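Local coordinates for Fe(2+) transporter FeoB (Legionella pneumophila, PDB 3IBY), which probably drives GTP-dependent uptake of ferrous iron across the inner membrane, this chain being its cytosolic part with the GTPase domain, at residues P145-A148 against H149-I152; T16-N19 against A20-A24; D71-I74 against A75-V79; A241-Q244 against K245-I249. All coordinates share one frame; numbering follows the deposited sequence.

How the contacts relate
Contacts 1 and 2 form one neighbourhood: the loop 145-152 packs on helix 14-22, where A148 and H149 meet T16 and I146 meets L17, and the centres of the two contacts lie about 11 Å apart. Contacts 3 and 4 touch neither these nor each other, and contact 4 lies across the chain's centre from contacts 2 and 3. Contact 1 is a backbone-bonded turn in the predicted nucleotide site; the others run along helices, contact 2 at a helix C-terminus. Contacts 2 and 3 each return a buried hydroxyl to a backbone carbonyl, whereas contact 4 has an aromatic pair and charged side chains. All four join buried with exposed residues, contact 1 having the largest exposed share.

Contact 1 (P145-A148 against H149-I152); sequences PIQA and HKNI
The imidazole of H149 sits obliquely beside Q147: its CE1 is 3.7 Å from Q147 CB, and its ND1 is 3.6 Å from A148 N. A first torsion of 52° places H149 CG between its own backbone N and carbonyl carbon, bringing the ring back beside the Q147-A148 peptide. The ring is also held from outside, by a hydrogen bond between H149 NE2 and D121 OD2. The side chain of Q147, extended beyond CG, runs alongside those of K150 and I152 and points the same way, its CD 3.9 Å from I152 CD1. Beneath these side chains the backbone closes a G1 beta bulge, in which N151 and I152 both face Q147. Q147 N donates to I152 O over 2.7 Å in a nearly straight bond (166°). In return, Q147 O accepts from K150 N at 2.9 Å and from I152 N at 3.1 Å, the two donors lying on opposite faces of the carbonyl plane. A148 O takes N151 N at 3.0 Å. The loop follows edge strand 143-145 of the G domain and carries Q147, A148 and H149 of the predicted GTP site, consistent with the guanine-recognition loop of related GTPases. A148 N is hydrogen-bonded to the side chain of N118, likewise predicted to bind GTP, while A148 and H149 pack on T16 of helix 14-22.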
loop_
_atom_site.group_PDB
_atom_site.type_symbol
_atom_site.label_atom_id
_atom_site.label_comp_id
_atom_site.label_asym_id
_atom_site.label_seq_id
_atom_site.Cartn_x
_atom_site.Cartn_y
_atom_site.Cartn_z
ATOM N N PRO A 145 -16.144 -0.619 1.979
ATOM C CA PRO A 145 -16.453 -1.961 2.430
ATOM C C PRO A 145 -17.031 -2.808 1.310
ATOM O O PRO A 145 -17.942 -2.344 0.618
ATOM C CB PRO A 145 -17.528 -1.746 3.485
ATOM C CG PRO A 145 -17.512 -0.300 3.810
ATOM C CD PRO A 145 -16.903 0.417 2.694
ATOM N N ILE A 146 -16.499 -4.023 1.141
ATOM C CA ILE A 146 -16.938 -4.971 0.093
ATOM C C ILE A 146 -16.968 -6.455 0.518
ATOM O O ILE A 146 -16.524 -6.835 1.603
ATOM C CB ILE A 146 -16.023 -4.883 -1.163
ATOM C CG1 ILE A 146 -14.584 -5.352 -0.844
ATOM C CG2 ILE A 146 -16.010 -3.458 -1.730
ATOM C CD1 ILE A 146 -13.738 -5.689 -2.059
ATOM N N GLN A 147 -17.516 -7.285 -0.365
ATOM C CA GLN A 147 -17.394 -8.747 -0.286
ATOM C C GLN A 147 -17.196 -9.232 -1.714
ATOM O O GLN A 147 -18.151 -9.434 -2.474
ATOM C CB GLN A 147 -18.628 -9.388 0.316
ATOM C CG GLN A 147 -19.035 -8.862 1.670
ATOM C CD GLN A 147 -20.352 -9.437 2.131
ATOM O OE1 GLN A 147 -21.126 -8.767 2.786
ATOM N NE2 GLN A 147 -20.620 -10.663 1.757
ATOM N N ALA A 148 -15.929 -9.343 -2.084
ATOM C CA ALA A 148 -15.565 -9.478 -3.462
ATOM C C ALA A 148 -16.149 -10.773 -3.947
ATOM O O ALA A 148 -16.714 -10.846 -5.038
ATOM C CB ALA A 148 -14.048 -9.479 -3.594
ATOM N N HIS A 149 -16.007 -11.806 -3.119
ATOM C CA HIS A 149 -16.545 -13.151 -3.434
ATOM C C HIS A 149 -18.054 -13.166 -3.745
ATOM O O HIS A 149 -18.556 -14.102 -4.343
ATOM C CB HIS A 149 -16.182 -14.176 -2.320
ATOM C CG HIS A 149 -16.548 -13.735 -0.935
ATOM N ND1 HIS A 149 -16.127 -12.541 -0.394
ATOM C CD2 HIS A 149 -17.293 -14.336 0.022
ATOM C CE1 HIS A 149 -16.602 -12.425 0.832
ATOM N NE2 HIS A 149 -17.328 -13.493 1.104
ATOM N N LYS A 150 -18.756 -12.127 -3.325
ATOM C CA LYS A 150 -20.194 -12.048 -3.474
ATOM C C LYS A 150 -20.612 -10.804 -4.256
ATOM O O LYS A 150 -21.788 -10.518 -4.377
ATOM C CB LYS A 150 -20.826 -12.067 -2.080
ATOM C CG LYS A 150 -20.742 -13.427 -1.378
ATOM C CD LYS A 150 -20.975 -13.332 0.145
ATOM C CE LYS A 150 -22.307 -12.751 0.495
ATOM N NZ LYS A 150 -22.611 -12.859 1.940
ATOM N N ASN A 151 -19.638 -10.080 -4.807
ATOM C CA ASN A 151 -19.877 -8.850 -5.581
ATOM C C ASN A 151 -20.518 -7.691 -4.821
ATOM O O ASN A 151 -20.975 -6.728 -5.423
ATOM C CB ASN A 151 -20.669 -9.166 -6.841
ATOM C CG ASN A 151 -19.780 -9.273 -8.052
ATOM O OD1 ASN A 151 -19.256 -8.256 -8.540
ATOM N ND2 ASN A 151 -19.584 -10.505 -8.547
ATOM N N ILE A 152 -20.510 -7.753 -3.496
ATOM C CA ILE A 152 -21.157 -6.723 -2.727
ATOM C C ILE A 152 -20.123 -5.632 -2.562
ATOM O O ILE A 152 -19.001 -5.898 -2.155
ATOM C CB ILE A 152 -21.694 -7.276 -1.389
ATOM C CG1 ILE A 152 -22.784 -8.339 -1.685
ATOM C CG2 ILE A 152 -22.247 -6.127 -0.490
ATOM C CD1 ILE A 152 -23.328 -9.126 -0.445
#

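Contact 2 (T16-N19 against A20-A24); sequences TLFN and ALTNA
T22 lies across one face of the F18 ring and returns its hydroxyl to the backbone one turn earlier. With chi1 at 71°, T22 OG1 stands between its own N and carbonyl carbon and donates to F18 O over 2.8 Å. The same torsion sends CG2 over the aromatic face, 4.1 Å from the F18 ring centroid and 17° off the ring normal, a CH-pi contact. F18 meets it with CG anti to its backbone N (chi1 -177°). T22 N also donates to F18 O, at 3.1 Å, so this carbonyl is gripped by two donors from opposite faces of its plane. These turns belong to helix 14-22, whose first residues, K14 and T15, complete the P-loop of the G domain; N19 packs close to T15 of the predicted GTP site. On another side of the helix, L17 CD1 comes 3.9 Å from L21 CG and 4.3 Å from A20 CB, the two leucine side chains crossing at a slant. L17 also reaches I154 and L157 of helix 154-162, whereas F18 and L21 both pack on I52 of strand 48-54. The last turn is closed by N23 N, which donates to N19 O at 2.9 Å; N23 itself leaves the helix with a positive phi.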
loop_
_atom_site.group_PDB
_atom_site.type_symbol
_atom_site.label_atom_id
_atom_site.label_comp_id
_atom_site.label_asym_id
_atom_site.label_seq_id
_atom_site.Cartn_x
_atom_site.Cartn_y
_atom_site.Cartn_z
ATOM N N THR A 16 -9.762 -12.542 -6.039
ATOM C CA THR A 16 -11.201 -12.482 -6.173
ATOM C C THR A 16 -11.659 -11.078 -6.545
ATOM O O THR A 16 -12.533 -10.933 -7.381
ATOM C CB THR A 16 -11.854 -12.974 -4.882
ATOM O OG1 THR A 16 -11.384 -14.301 -4.651
ATOM C CG2 THR A 16 -13.390 -12.985 -4.947
ATOM N N LEU A 17 -11.073 -10.033 -5.959
ATOM C CA LEU A 17 -11.492 -8.656 -6.334
ATOM C C LEU A 17 -11.104 -8.368 -7.756
ATOM O O LEU A 17 -11.864 -7.792 -8.534
ATOM C CB LEU A 17 -10.904 -7.609 -5.410
ATOM C CG LEU A 17 -11.321 -6.194 -5.837
ATOM C CD1 LEU A 17 -12.837 -6.008 -5.969
ATOM C CD2 LEU A 17 -10.733 -5.242 -4.834
ATOM N N PHE A 18 -9.905 -8.819 -8.099
ATOM C CA PHE A 18 -9.425 -8.735 -9.440
ATOM C C PHE A 18 -10.408 -9.338 -10.384
ATOM O O PHE A 18 -10.645 -8.768 -11.434
ATOM C CB PHE A 18 -8.119 -9.458 -9.599
ATOM C CG PHE A 18 -7.546 -9.323 -10.975
ATOM C CD1 PHE A 18 -6.976 -8.106 -11.376
ATOM C CD2 PHE A 18 -7.622 -10.370 -11.874
ATOM C CE1 PHE A 18 -6.433 -7.947 -12.656
ATOM C CE2 PHE A 18 -7.096 -10.241 -13.193
ATOM C CZ PHE A 18 -6.480 -9.034 -13.587
ATOM N N ASN A 19 -10.943 -10.503 -10.044
ATOM C CA ASN A 19 -11.873 -11.190 -10.947
ATOM C C ASN A 19 -13.220 -10.443 -11.024
ATOM O O ASN A 19 -13.862 -10.354 -12.080
ATOM C CB ASN A 19 -12.128 -12.617 -10.500
ATOM C CG ASN A 19 -10.922 -13.512 -10.631
ATOM O OD1 ASN A 19 -10.034 -13.295 -11.436
ATOM N ND2 ASN A 19 -10.897 -14.548 -9.812
ATOM N N ALA A 20 -13.627 -9.919 -9.881
ATOM C CA ALA A 20 -14.862 -9.245 -9.764
ATOM C C ALA A 20 -14.826 -7.991 -10.667
ATOM O O ALA A 20 -15.790 -7.698 -11.388
ATOM C CB ALA A 20 -15.080 -8.883 -8.326
ATOM N N LEU A 21 -13.704 -7.275 -10.663
ATOM C CA LEU A 21 -13.583 -6.042 -11.448
ATOM C C LEU A 21 -13.433 -6.321 -12.941
ATOM O O LEU A 21 -14.065 -5.689 -13.747
ATOM C CB LEU A 21 -12.375 -5.264 -10.964
ATOM C CG LEU A 21 -12.436 -4.612 -9.575
ATOM C CD1 LEU A 21 -11.073 -4.114 -9.270
ATOM C CD2 LEU A 21 -13.349 -3.465 -9.521
ATOM N N THR A 22 -12.633 -7.309 -13.309
ATOM C CA THR A 22 -12.219 -7.479 -14.704
ATOM C C THR A 22 -12.989 -8.550 -15.483
ATOM O O THR A 22 -12.993 -8.532 -16.684
ATOM C CB THR A 22 -10.746 -7.810 -14.728
ATOM O OG1 THR A 22 -10.553 -9.138 -14.233
ATOM C CG2 THR A 22 -10.018 -6.855 -13.809
ATOM N N ASN A 23 -13.611 -9.487 -14.788
ATOM C CA ASN A 23 -14.375 -10.559 -15.386
ATOM C C ASN A 23 -13.591 -11.372 -16.382
ATOM O O ASN A 23 -12.569 -11.897 -16.002
ATOM C CB ASN A 23 -15.655 -10.003 -15.933
ATOM C CG ASN A 23 -16.471 -9.220 -14.869
ATOM O OD1 ASN A 23 -16.793 -8.038 -15.066
ATOM N ND2 ASN A 23 -16.792 -9.883 -13.746
ATOM N N ALA A 24 -14.025 -11.519 -17.636
ATOM C CA ALA A 24 -13.256 -12.324 -18.599
ATOM C C ALA A 24 -12.205 -11.454 -19.278
ATOM O O ALA A 24 -11.343 -11.944 -20.027
ATOM C CB ALA A 24 -14.165 -12.942 -19.622
#

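Contact 3 (D71-I74 against A75-V79); sequences DEQI and AAQSV
S78 OG and S78 N both donate to I74 O, at 2.6 and 2.8 Å, giving one carbonyl two bonds from the same residue. The serine is on helix 70-81 of the G domain, and its hydroxyl makes the i to i-4 side-chain-to-backbone bond familiar in helices, which gives the hydroxyl of this buried residue an acceptor within its own helix. Its chi1 of -56° sets OG anti to the carbonyl carbon and beside its own N, turning it back toward the preceding turn. The two donors approach I74 O differently: S78 N is tilted 20° from the carbonyl plane, while S78 OG stands above it. One residue earlier, Q77 N donates to Q73 O at 3.1 Å, and before that A75 N makes a weak bond to D71 O. The side chains of Q73 and Q77 cross one another. The first torsion of Q77 sets CG between its backbone N and carbonyl carbon, 3.6 Å from Q73 O; the chain then bends at the second torsion. Farther out, I74 packs against W31 and V36, D71 also touches V36, and A75 meets V58; V36 belongs to a predicted GTP-binding loop. Beyond the contact, V79 packs on L5 and I7 of strand 3-8. Within the helix, A76 CB lies 3.4 Å from Q73 O, and I74 CG2 rests 3.6 Å from S78 OG.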
loop_
_atom_site.group_PDB
_atom_site.type_symbol
_atom_site.label_atom_id
_atom_site.label_comp_id
_atom_site.label_asym_id
_atom_site.label_seq_id
_atom_site.Cartn_x
_atom_site.Cartn_y
_atom_site.Cartn_z
ATOM N N ASP A 71 8.606 -12.597 -5.735
ATOM C CA ASP A 71 7.318 -11.862 -5.690
ATOM C C ASP A 71 7.417 -10.633 -4.803
ATOM O O ASP A 71 7.007 -9.532 -5.220
ATOM C CB ASP A 71 6.151 -12.665 -5.067
ATOM C CG ASP A 71 5.641 -13.810 -5.932
ATOM O OD1 ASP A 71 4.593 -14.361 -5.534
ATOM O OD2 ASP A 71 6.267 -14.192 -6.949
ATOM N N GLU A 72 7.887 -10.793 -3.562
ATOM C CA GLU A 72 7.854 -9.633 -2.659
ATOM C C GLU A 72 8.603 -8.466 -3.286
ATOM O O GLU A 72 8.333 -7.286 -2.994
ATOM C CB GLU A 72 8.417 -9.934 -1.274
ATOM C CG GLU A 72 7.998 -8.860 -0.231
ATOM C CD GLU A 72 8.031 -9.372 1.246
ATOM O OE1 GLU A 72 7.083 -9.031 2.039
ATOM O OE2 GLU A 72 9.008 -10.102 1.595
ATOM N N GLN A 73 9.514 -8.844 -4.175
ATOM C CA GLN A 73 10.377 -7.940 -4.874
ATOM C C GLN A 73 9.648 -7.208 -5.976
ATOM O O GLN A 73 9.871 -6.028 -6.167
ATOM C CB GLN A 73 11.528 -8.730 -5.485
ATOM C CG GLN A 73 12.791 -7.949 -5.696
ATOM C CD GLN A 73 14.006 -8.853 -5.999
ATOM O OE1 GLN A 73 14.051 -10.033 -5.594
ATOM N NE2 GLN A 73 15.008 -8.288 -6.709
ATOM N N ILE A 74 8.818 -7.916 -6.731
ATOM C CA ILE A 74 8.133 -7.326 -7.875
ATOM C C ILE A 74 7.241 -6.159 -7.461
ATOM O O ILE A 74 7.210 -5.139 -8.121
ATOM C CB ILE A 74 7.322 -8.375 -8.606
ATOM C CG1 ILE A 74 8.258 -9.187 -9.459
ATOM C CG2 ILE A 74 6.217 -7.775 -9.509
ATOM C CD1 ILE A 74 7.691 -10.519 -9.817
ATOM N N ALA A 75 6.548 -6.309 -6.351
ATOM C CA ALA A 75 5.633 -5.314 -5.863
ATOM C C ALA A 75 6.374 -4.056 -5.388
ATOM O O ALA A 75 5.988 -2.911 -5.681
ATOM C CB ALA A 75 4.808 -5.922 -4.728
ATOM N N ALA A 76 7.427 -4.315 -4.623
ATOM C CA ALA A 76 8.372 -3.319 -4.188
ATOM C C ALA A 76 8.863 -2.444 -5.339
ATOM O O ALA A 76 8.902 -1.223 -5.186
ATOM C CB ALA A 76 9.534 -3.999 -3.514
ATOM N N GLN A 77 9.215 -3.040 -6.481
ATOM C CA GLN A 77 9.678 -2.235 -7.595
ATOM C C GLN A 77 8.613 -1.733 -8.561
ATOM O O GLN A 77 8.869 -0.761 -9.279
ATOM C CB GLN A 77 10.852 -2.882 -8.354
ATOM C CG GLN A 77 10.577 -4.153 -9.099
ATOM C CD GLN A 77 11.768 -5.126 -9.004
ATOM O OE1 GLN A 77 11.584 -6.325 -8.769
ATOM N NE2 GLN A 77 12.990 -4.601 -9.146
ATOM N N SER A 78 7.431 -2.336 -8.580
ATOM C CA SER A 78 6.411 -1.911 -9.525
ATOM C C SER A 78 5.806 -0.570 -9.113
ATOM O O SER A 78 5.510 0.246 -9.968
ATOM C CB SER A 78 5.305 -2.958 -9.668
ATOM O OG SER A 78 5.778 -4.253 -10.040
ATOM N N VAL A 79 5.628 -0.343 -7.811
ATOM C CA VAL A 79 5.097 0.934 -7.314
ATOM C C VAL A 79 6.060 2.084 -7.538
ATOM O O VAL A 79 5.707 3.209 -7.305
ATOM C CB VAL A 79 4.713 0.907 -5.823
ATOM C CG1 VAL A 79 3.575 -0.078 -5.551
ATOM C CG2 VAL A 79 5.912 0.584 -4.956
#

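Contact 4 (A241-Q244 against K245-I249)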
loop_
_atom_site.group_PDB
_atom_site.type_symbol
_atom_site.label_atom_id
_atom_site.label_comp_id
_atom_site.label_asym_id
_atom_site.label_seq_id
_atom_site.Cartn_x
_atom_site.Cartn_y
_atom_site.Cartn_z
ATOM N N ALA A 241 7.443 2.703 15.230
ATOM C CA ALA A 241 6.621 3.882 15.103
ATOM C C ALA A 241 5.484 3.625 14.112
ATOM O O ALA A 241 4.370 4.130 14.268
ATOM C CB ALA A 241 7.438 5.055 14.690
ATOM N N ARG A 242 5.749 2.817 13.098
ATOM C CA ARG A 242 4.700 2.471 12.142
ATOM C C ARG A 242 3.625 1.652 12.826
ATOM O O ARG A 242 2.453 1.908 12.674
ATOM C CB ARG A 242 5.271 1.667 10.982
ATOM C CG ARG A 242 4.326 1.635 9.824
ATOM C CD ARG A 242 4.984 1.150 8.564
ATOM N NE ARG A 242 6.119 1.986 8.229
ATOM C CZ ARG A 242 6.049 3.120 7.558
ATOM N NH1 ARG A 242 4.864 3.567 7.153
ATOM N NH2 ARG A 242 7.164 3.823 7.318
ATOM N N TYR A 243 4.062 0.663 13.582
ATOM C CA TYR A 243 3.206 -0.151 14.390
ATOM C C TYR A 243 2.377 0.648 15.419
ATOM O O TYR A 243 1.224 0.363 15.633
ATOM C CB TYR A 243 4.065 -1.202 15.116
ATOM C CG TYR A 243 3.331 -1.863 16.251
ATOM C CD1 TYR A 243 2.501 -2.943 16.012
ATOM C CD2 TYR A 243 3.415 -1.371 17.572
ATOM C CE1 TYR A 243 1.784 -3.547 17.046
ATOM C CE2 TYR A 243 2.693 -1.984 18.617
ATOM C CZ TYR A 243 1.878 -3.067 18.324
ATOM O OH TYR A 243 1.134 -3.697 19.274
ATOM N N GLN A 244 2.955 1.619 16.098
ATOM C CA GLN A 244 2.206 2.278 17.203
ATOM C C GLN A 244 1.016 3.071 16.655
ATOM O O GLN A 244 -0.079 3.011 17.208
ATOM C CB GLN A 244 3.111 3.163 18.029
ATOM C CG GLN A 244 3.882 2.434 19.106
ATOM C CD GLN A 244 4.772 3.402 19.881
ATOM O OE1 GLN A 244 5.722 3.973 19.310
ATOM N NE2 GLN A 244 4.464 3.615 21.179
ATOM N N LYS A 245 1.243 3.754 15.532
ATOM C CA LYS A 245 0.230 4.570 14.918
ATOM C C LYS A 245 -0.859 3.652 14.394
ATOM O O LYS A 245 -2.045 4.003 14.372
ATOM C CB LYS A 245 0.830 5.381 13.751
ATOM C CG LYS A 245 -0.127 6.446 13.089
ATOM C CD LYS A 245 -0.686 7.484 14.132
ATOM C CE LYS A 245 -1.645 8.569 13.559
ATOM N NZ LYS A 245 -1.972 9.608 14.592
ATOM N N ILE A 246 -0.446 2.480 13.930
ATOM C CA ILE A 246 -1.395 1.602 13.304
ATOM C C ILE A 246 -2.198 0.949 14.410
ATOM O O ILE A 246 -3.410 0.844 14.274
ATOM C CB ILE A 246 -0.708 0.550 12.440
ATOM C CG1 ILE A 246 -0.243 1.202 11.164
ATOM C CG2 ILE A 246 -1.630 -0.592 12.127
ATOM C CD1 ILE A 246 0.758 0.348 10.468
ATOM N N HIS A 247 -1.514 0.491 15.473
ATOM C CA HIS A 247 -2.177 -0.095 16.654
ATOM C C HIS A 247 -3.153 0.931 17.207
ATOM O O HIS A 247 -4.271 0.624 17.506
ATOM C CB HIS A 247 -1.169 -0.505 17.738
ATOM C CG HIS A 247 -1.784 -1.167 18.939
ATOM N ND1 HIS A 247 -2.016 -2.527 19.010
ATOM C CD2 HIS A 247 -2.181 -0.659 20.134
ATOM C CE1 HIS A 247 -2.544 -2.824 20.186
ATOM N NE2 HIS A 247 -2.650 -1.710 20.890
ATOM N N GLU A 248 -2.738 2.167 17.268
ATOM C CA GLU A 248 -3.626 3.187 17.766
ATOM C C GLU A 248 -4.856 3.362 16.853
ATOM O O GLU A 248 -5.955 3.493 17.353
ATOM C CB GLU A 248 -2.847 4.496 18.080
ATOM C CG GLU A 248 -3.491 5.796 17.674
ATOM C CD GLU A 248 -2.528 6.985 17.819
ATOM O OE1 GLU A 248 -2.900 8.079 17.341
ATOM O OE2 GLU A 248 -1.402 6.824 18.382
ATOM N N ILE A 249 -4.701 3.308 15.541
ATOM C CA ILE A 249 -5.870 3.429 14.651
ATOM C C ILE A 249 -6.815 2.251 14.801
ATOM O O ILE A 249 -8.039 2.412 14.711
ATOM C CB ILE A 249 -5.465 3.539 13.150
ATOM C CG1 ILE A 249 -4.988 4.953 12.847
ATOM C CG2 ILE A 249 -6.630 3.152 12.200
ATOM C CD1 ILE A 249 -3.916 4.994 11.779
#
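H247 and Y243 lie side by side and point the same way, the CB of H247 standing over one face of the phenol ring. That carbon is 4.3 Å from the ring centroid and 20° off the normal, a CH-pi contact, while the two ring planes are inclined at 31° with centroids 5.5 Å apart. Both residues carry CG anti to the backbone N, which carries the two rings the same way from successive turns. Beneath them H247 N donates to Y243 O over 2.7 Å, in a nearly straight bond. On a neighbouring side of the helix I246 CD1 touches R242 CG at 3.8 Å, and I246 N bonds R242 O at 3.2 Å. E248 N donates to Q244 O at 2.8 Å. These turns belong to helix 234-253, probably part of the helical GDI domain that accompanies the GTPase domain. Helix 96-106 and its surroundings fix the polar ends: H247 ND1 is hydrogen-bonded to E97, and the R242 guanidinium forms a salt bridge with E108 and a hydrogen bond with S104. I246 packs on L100 of the same helix. K245 NZ forms a salt bridge with E248 OE1 at 3.3 Å, meeting the carboxylate from above its plane. The buried guanidinium is thus paired with an acid, and the nearby E97 carboxylate would tend to favour a proton on H247 ND1, and perhaps the charged imidazolium.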